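PDB 3MKV: putative amidohydrolase from Unidentified, which probably hydrolyses dipeptides that end in proline, acting as a zinc-dependent prolidase of the amidohydrolase superfamily. Local coordinates for residues Arg218-Glu223 with Thr229-His234; Ala242-Val245 with Thr251-His254. All blocks are in the same frame, centred on the assembly; numbering follows the deposited sequence.

Contact 1. Residues Arg218-Glu223 with Thr229-His234; sequences RAIVAE and TYVLAH. With ZN (zinc ion), chain J.
V231 sets CG1 anti to its backbone N (chi1 171°), which leaves CG2 anti to the carbonyl carbon and facing the helix surface at I220 and V221; I220 brings its own CG2 to the same spot by setting it anti to the backbone N. The two methyls, I220 CG2 and V231 CG2, meet at 3.8 Å. V231 CG2 presses still closer to the helix backbone, 3.7 Å from V221 CA, while V221 CG2 lies beside it, 3.9 Å from V231 CG2. One valine branch therefore touches two consecutive helix residues, and its side chain crosses each of theirs at about a right angle. No hydrogen bond joins the segments; the interface is a small, wholly apolar one, with all three touching residues buried.

At the far end of 229-234 the chemistry changes. H234 binds a zinc ion through ND1 at 2.4 Å, while its NE2 is hydrogen-bonded to the carbonyl oxygen of G198, which should help fix the ring's rotation. The segment thus packs on the helix through V231, just ahead of the strand, and carries a metal ligand toward the strand's C-terminal end, where TIM-barrel hydrolases place their active sites. Helix 214-225 lies outside strand 232-235; I220 also packs against V177 and V181 of helix 174-187, and A233 is backbone-bonded to T251 in the adjoining strand 251-254.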
loop_
_atom_site.group_PDB
_atom_site.type_symbol
_atom_site.label_atom_id
_atom_site.label_comp_id
_atom_site.label_asym_id
_atom_site.label_seq_id
_atom_site.Cartn_x
_atom_site.Cartn_y
_atom_site.Cartn_z
ATOM N N ARG A 218 -8.187 30.212 1.108
ATOM C CA ARG A 218 -7.072 31.073 1.498
ATOM C C ARG A 218 -5.713 30.378 1.336
ATOM O O ARG A 218 -4.735 31.013 0.939
ATOM C CB ARG A 218 -7.253 31.608 2.924
ATOM C CG ARG A 218 -8.493 32.484 3.108
ATOM C CD ARG A 218 -8.477 33.256 4.434
ATOM N NE ARG A 218 -8.997 32.451 5.538
ATOM C CZ ARG A 218 -10.233 32.550 6.020
ATOM N NH1 ARG A 218 -11.092 33.436 5.512
ATOM N NH2 ARG A 218 -10.610 31.763 7.014
ATOM N N ALA A 219 -5.633 29.084 1.636
ATOM C CA ALA A 219 -4.385 28.351 1.361
ATOM C C ALA A 219 -4.079 28.317 -0.138
ATOM O O ALA A 219 -2.938 28.514 -0.541
ATOM C CB ALA A 219 -4.437 26.935 1.917
ATOM N N ILE A 220 -5.100 28.065 -0.954
ATOM C CA ILE A 220 -4.932 27.999 -2.409
ATOM C C ILE A 220 -4.477 29.345 -2.984
ATOM O O ILE A 220 -3.527 29.406 -3.759
ATOM C CB ILE A 220 -6.222 27.496 -3.122
ATOM C CG1 ILE A 220 -6.491 26.024 -2.786
ATOM C CG2 ILE A 220 -6.079 27.616 -4.620
ATOM C CD1 ILE A 220 -7.943 25.574 -2.970
ATOM N N VAL A 221 -5.142 30.424 -2.586
ATOM C CA VAL A 221 -4.775 31.765 -3.036
ATOM C C VAL A 221 -3.327 32.145 -2.646
ATOM O O VAL A 221 -2.580 32.700 -3.450
ATOM C CB VAL A 221 -5.765 32.823 -2.492
ATOM C CG1 VAL A 221 -5.313 34.189 -2.878
ATOM C CG2 VAL A 221 -7.194 32.563 -3.008
ATOM N N ALA A 222 -2.934 31.842 -1.414
ATOM C CA ALA A 222 -1.573 32.126 -0.958
ATOM C C ALA A 222 -0.538 31.369 -1.783
ATOM O O ALA A 222 0.467 31.935 -2.206
ATOM C CB ALA A 222 -1.433 31.791 0.505
ATOM N N GLU A 223 -0.797 30.092 -2.028
ATOM C CA GLU A 223 0.047 29.288 -2.912
ATOM C C GLU A 223 0.220 29.882 -4.314
ATOM O O GLU A 223 1.331 29.889 -4.845
ATOM C CB GLU A 223 -0.491 27.856 -3.022
ATOM C CG GLU A 223 -0.230 27.011 -1.800
ATOM C CD GLU A 223 1.210 27.102 -1.333
ATOM O OE1 GLU A 223 2.112 27.019 -2.190
ATOM O OE2 GLU A 223 1.438 27.252 -0.110
ATOM N N THR A 229 1.078 34.518 -9.403
ATOM C CA THR A 229 -0.153 34.391 -10.152
ATOM C C THR A 229 -1.367 34.442 -9.223
ATOM O O THR A 229 -1.256 34.901 -8.091
ATOM C CB THR A 229 -0.147 33.171 -11.091
ATOM O OG1 THR A 229 -1.219 33.287 -12.028
ATOM C CG2 THR A 229 -0.259 31.859 -10.315
ATOM N N TYR A 230 -2.523 33.991 -9.701
ATOM C CA TYR A 230 -3.767 34.220 -8.983
ATOM C C TYR A 230 -4.726 33.034 -9.146
ATOM O O TYR A 230 -4.431 32.051 -9.835
ATOM C CB TYR A 230 -4.437 35.511 -9.499
ATOM C CG TYR A 230 -4.938 35.365 -10.919
ATOM C CD1 TYR A 230 -6.246 34.950 -11.177
ATOM C CD2 TYR A 230 -4.086 35.579 -11.998
ATOM C CE1 TYR A 230 -6.698 34.776 -12.483
ATOM C CE2 TYR A 230 -4.520 35.413 -13.293
ATOM C CZ TYR A 230 -5.822 35.011 -13.533
ATOM O OH TYR A 230 -6.244 34.845 -14.827
ATOM N N VAL A 231 -5.890 33.154 -8.520
ATOM C CA VAL A 231 -6.902 32.118 -8.530
ATOM C C VAL A 231 -8.187 32.626 -9.193
ATOM O O VAL A 231 -8.646 33.740 -8.929
ATOM C CB VAL A 231 -7.214 31.668 -7.077
ATOM C CG1 VAL A 231 -8.443 30.742 -7.024
ATOM C CG2 VAL A 231 -5.973 31.005 -6.421
ATOM N N LEU A 232 -8.767 31.816 -10.069
ATOM C CA LEU A 232 -10.093 32.121 -10.590
ATOM C C LEU A 232 -10.995 31.048 -10.018
ATOM O O LEU A 232 -10.551 29.914 -9.818
ATOM C CB LEU A 232 -10.131 32.099 -12.120
ATOM C CG LEU A 232 -9.743 30.787 -12.814
ATOM C CD1 LEU A 232 -10.642 30.503 -14.007
ATOM C CD2 LEU A 232 -8.270 30.795 -13.220
ATOM N N ALA A 233 -12.245 31.410 -9.733
ATOM C CA ALA A 233 -13.141 30.536 -9.008
ATOM C C ALA A 233 -14.507 30.528 -9.629
ATOM O O ALA A 233 -15.090 31.576 -9.862
ATOM C CB ALA A 233 -13.241 30.966 -7.561
ATOM N N HIS A 234 -15.007 29.331 -9.896
ATOM C CA HIS A 234 -16.360 29.136 -10.386
ATOM C C HIS A 234 -17.297 29.333 -9.183
ATOM O O HIS A 234 -17.119 28.696 -8.142
ATOM C CB HIS A 234 -16.438 27.734 -11.009
ATOM C CG HIS A 234 -17.805 27.121 -11.033
ATOM N ND1 HIS A 234 -18.441 26.773 -12.206
ATOM C CD2 HIS A 234 -18.629 26.734 -10.033
ATOM C CE1 HIS A 234 -19.610 26.223 -11.929
ATOM N NE2 HIS A 234 -19.751 26.194 -10.617
HETATM ZN ZN ZN J . -17.434 26.777 -14.404
#

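Contact 2. Residues Ala242-Val245 with Thr251-His254; sequences ARAV and TIEH. With ZN (zinc ion), chain J.
A244 is the first residue along 242-245 to reach the strand: its CB points at the sheet and lies 4.0 Å from I252 CD1. V245 follows and adds a second wall, with CG2 at 4.0 Å from I252 CD1 and equally near I252 CG1. The ethyl arm of I252 arrives there because CG1 is anti to the carbonyl carbon (chi1 -63°) and CD1 then folds over (chi2 -71°), so that the terminal methyl touches both helix residues. V245 and I252 cross at about a right angle, and the contact is purely van der Waals.

The residues flanking I252 serve the other side of the strand. T251 OG1 donates a 2.8 Å hydrogen bond to E253 OE2, nearly along the C-O axis. The same carboxylate oxygen forms a salt bridge with R106, and E253 OE1 is hydrogen-bonded to ND1 of H65, a ligand of the other zinc site, which makes the glutamate a second-shell residue. H254 binds zinc through NE2 at 2.4 Å.

Helix 238-246 is the crossover of a beta-alpha-beta unit between the parallel strands 232-235 and 251-254. Beyond it, V245 touches H269 of helix 260-269, while I252 packs on V273 of strand 272-274.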
loop_
_atom_site.group_PDB
_atom_site.type_symbol
_atom_site.label_atom_id
_atom_site.label_comp_id
_atom_site.label_asym_id
_atom_site.label_seq_id
_atom_site.Cartn_x
_atom_site.Cartn_y
_atom_site.Cartn_z
ATOM N N ALA A 242 -19.247 35.998 -2.595
ATOM C CA ALA A 242 -18.727 36.857 -1.538
ATOM C C ALA A 242 -17.570 36.234 -0.747
ATOM O O ALA A 242 -16.566 36.898 -0.473
ATOM C CB ALA A 242 -19.868 37.278 -0.592
ATOM N N ARG A 243 -17.709 34.966 -0.365
ATOM C CA ARG A 243 -16.693 34.328 0.483
ATOM C C ARG A 243 -15.394 34.116 -0.287
ATOM O O ARG A 243 -14.293 34.298 0.248
ATOM C CB ARG A 243 -17.203 33.007 1.066
ATOM C CG ARG A 243 -17.829 32.082 0.041
ATOM C CD ARG A 243 -18.650 30.978 0.704
ATOM N NE ARG A 243 -17.884 30.262 1.722
ATOM C CZ ARG A 243 -17.199 29.139 1.510
ATOM N NH1 ARG A 243 -17.163 28.576 0.302
ATOM N NH2 ARG A 243 -16.544 28.575 2.516
ATOM N N ALA A 244 -15.545 33.731 -1.548
ATOM C CA ALA A 244 -14.422 33.559 -2.450
ATOM C C ALA A 244 -13.604 34.835 -2.544
ATOM O O ALA A 244 -12.378 34.817 -2.451
ATOM C CB ALA A 244 -14.929 33.149 -3.835
ATOM N N VAL A 245 -14.287 35.953 -2.727
ATOM C CA VAL A 245 -13.601 37.234 -2.830
ATOM C C VAL A 245 -12.921 37.665 -1.527
ATOM O O VAL A 245 -11.838 38.255 -1.558
ATOM C CB VAL A 245 -14.537 38.330 -3.356
ATOM C CG1 VAL A 245 -13.945 39.698 -3.106
ATOM C CG2 VAL A 245 -14.773 38.119 -4.835
ATOM N N THR A 251 -10.406 36.435 -9.987
ATOM C CA THR A 251 -11.510 36.481 -10.938
ATOM C C THR A 251 -12.590 35.489 -10.561
ATOM O O THR A 251 -12.298 34.396 -10.075
ATOM C CB THR A 251 -11.066 36.333 -12.451
ATOM O OG1 THR A 251 -10.751 34.970 -12.770
ATOM C CG2 THR A 251 -9.867 37.217 -12.751
ATOM N N ILE A 252 -13.837 35.903 -10.770
ATOM C CA ILE A 252 -14.998 35.077 -10.502
ATOM C C ILE A 252 -15.645 34.664 -11.810
ATOM O O ILE A 252 -15.771 35.466 -12.736
ATOM C CB ILE A 252 -16.042 35.847 -9.699
ATOM C CG1 ILE A 252 -15.489 36.245 -8.319
ATOM C CG2 ILE A 252 -17.319 35.035 -9.599
ATOM C CD1 ILE A 252 -15.314 35.075 -7.351
ATOM N N GLU A 253 -16.056 33.410 -11.889
ATOM C CA GLU A 253 -16.505 32.851 -13.146
ATOM C C GLU A 253 -18.014 32.640 -13.122
ATOM O O GLU A 253 -18.554 32.017 -12.202
ATOM C CB GLU A 253 -15.774 31.538 -13.451
ATOM C CG GLU A 253 -14.251 31.630 -13.385
ATOM C CD GLU A 253 -13.656 32.664 -14.333
ATOM O OE1 GLU A 253 -13.833 32.523 -15.567
ATOM O OE2 GLU A 253 -12.993 33.609 -13.838
ATOM N N HIS A 254 -18.681 33.170 -14.144
ATOM C CA HIS A 254 -20.126 33.063 -14.276
ATOM C C HIS A 254 -20.796 34.164 -13.464
ATOM O O HIS A 254 -21.180 35.200 -14.018
ATOM C CB HIS A 254 -20.609 31.678 -13.849
ATOM C CG HIS A 254 -19.868 30.553 -14.505
ATOM N ND1 HIS A 254 -19.747 30.439 -15.875
ATOM C CD2 HIS A 254 -19.220 29.486 -13.982
ATOM C CE1 HIS A 254 -19.053 29.353 -16.167
ATOM N NE2 HIS A 254 -18.721 28.756 -15.035
HETATM ZN ZN ZN J . -17.434 26.777 -14.404
#

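Overall arrangement
Contacts 1 and 2 illustrate how neighbouring beta-alpha units of a TIM barrel repeat one solution: a buried aliphatic residue on or just before the strand meets a pair of consecutive residues on the helix outside. Both belong to the core and neither uses a hydrogen bond between its segments, but contact 1 relies on a valine pressed against the helix backbone, contact 2 on a longer isoleucine arm reaching a more distant helix. They are in series along the chain, contact 1 closing before contact 2 opens. Their strands are parallel neighbours, with A233 O 2.9 Å from E253 N, a probable hydrogen bond. The metal chemistry lies toward the C-terminal ends of the strands, where H234 and H254 share one zinc ion, their rings nearly perpendicular.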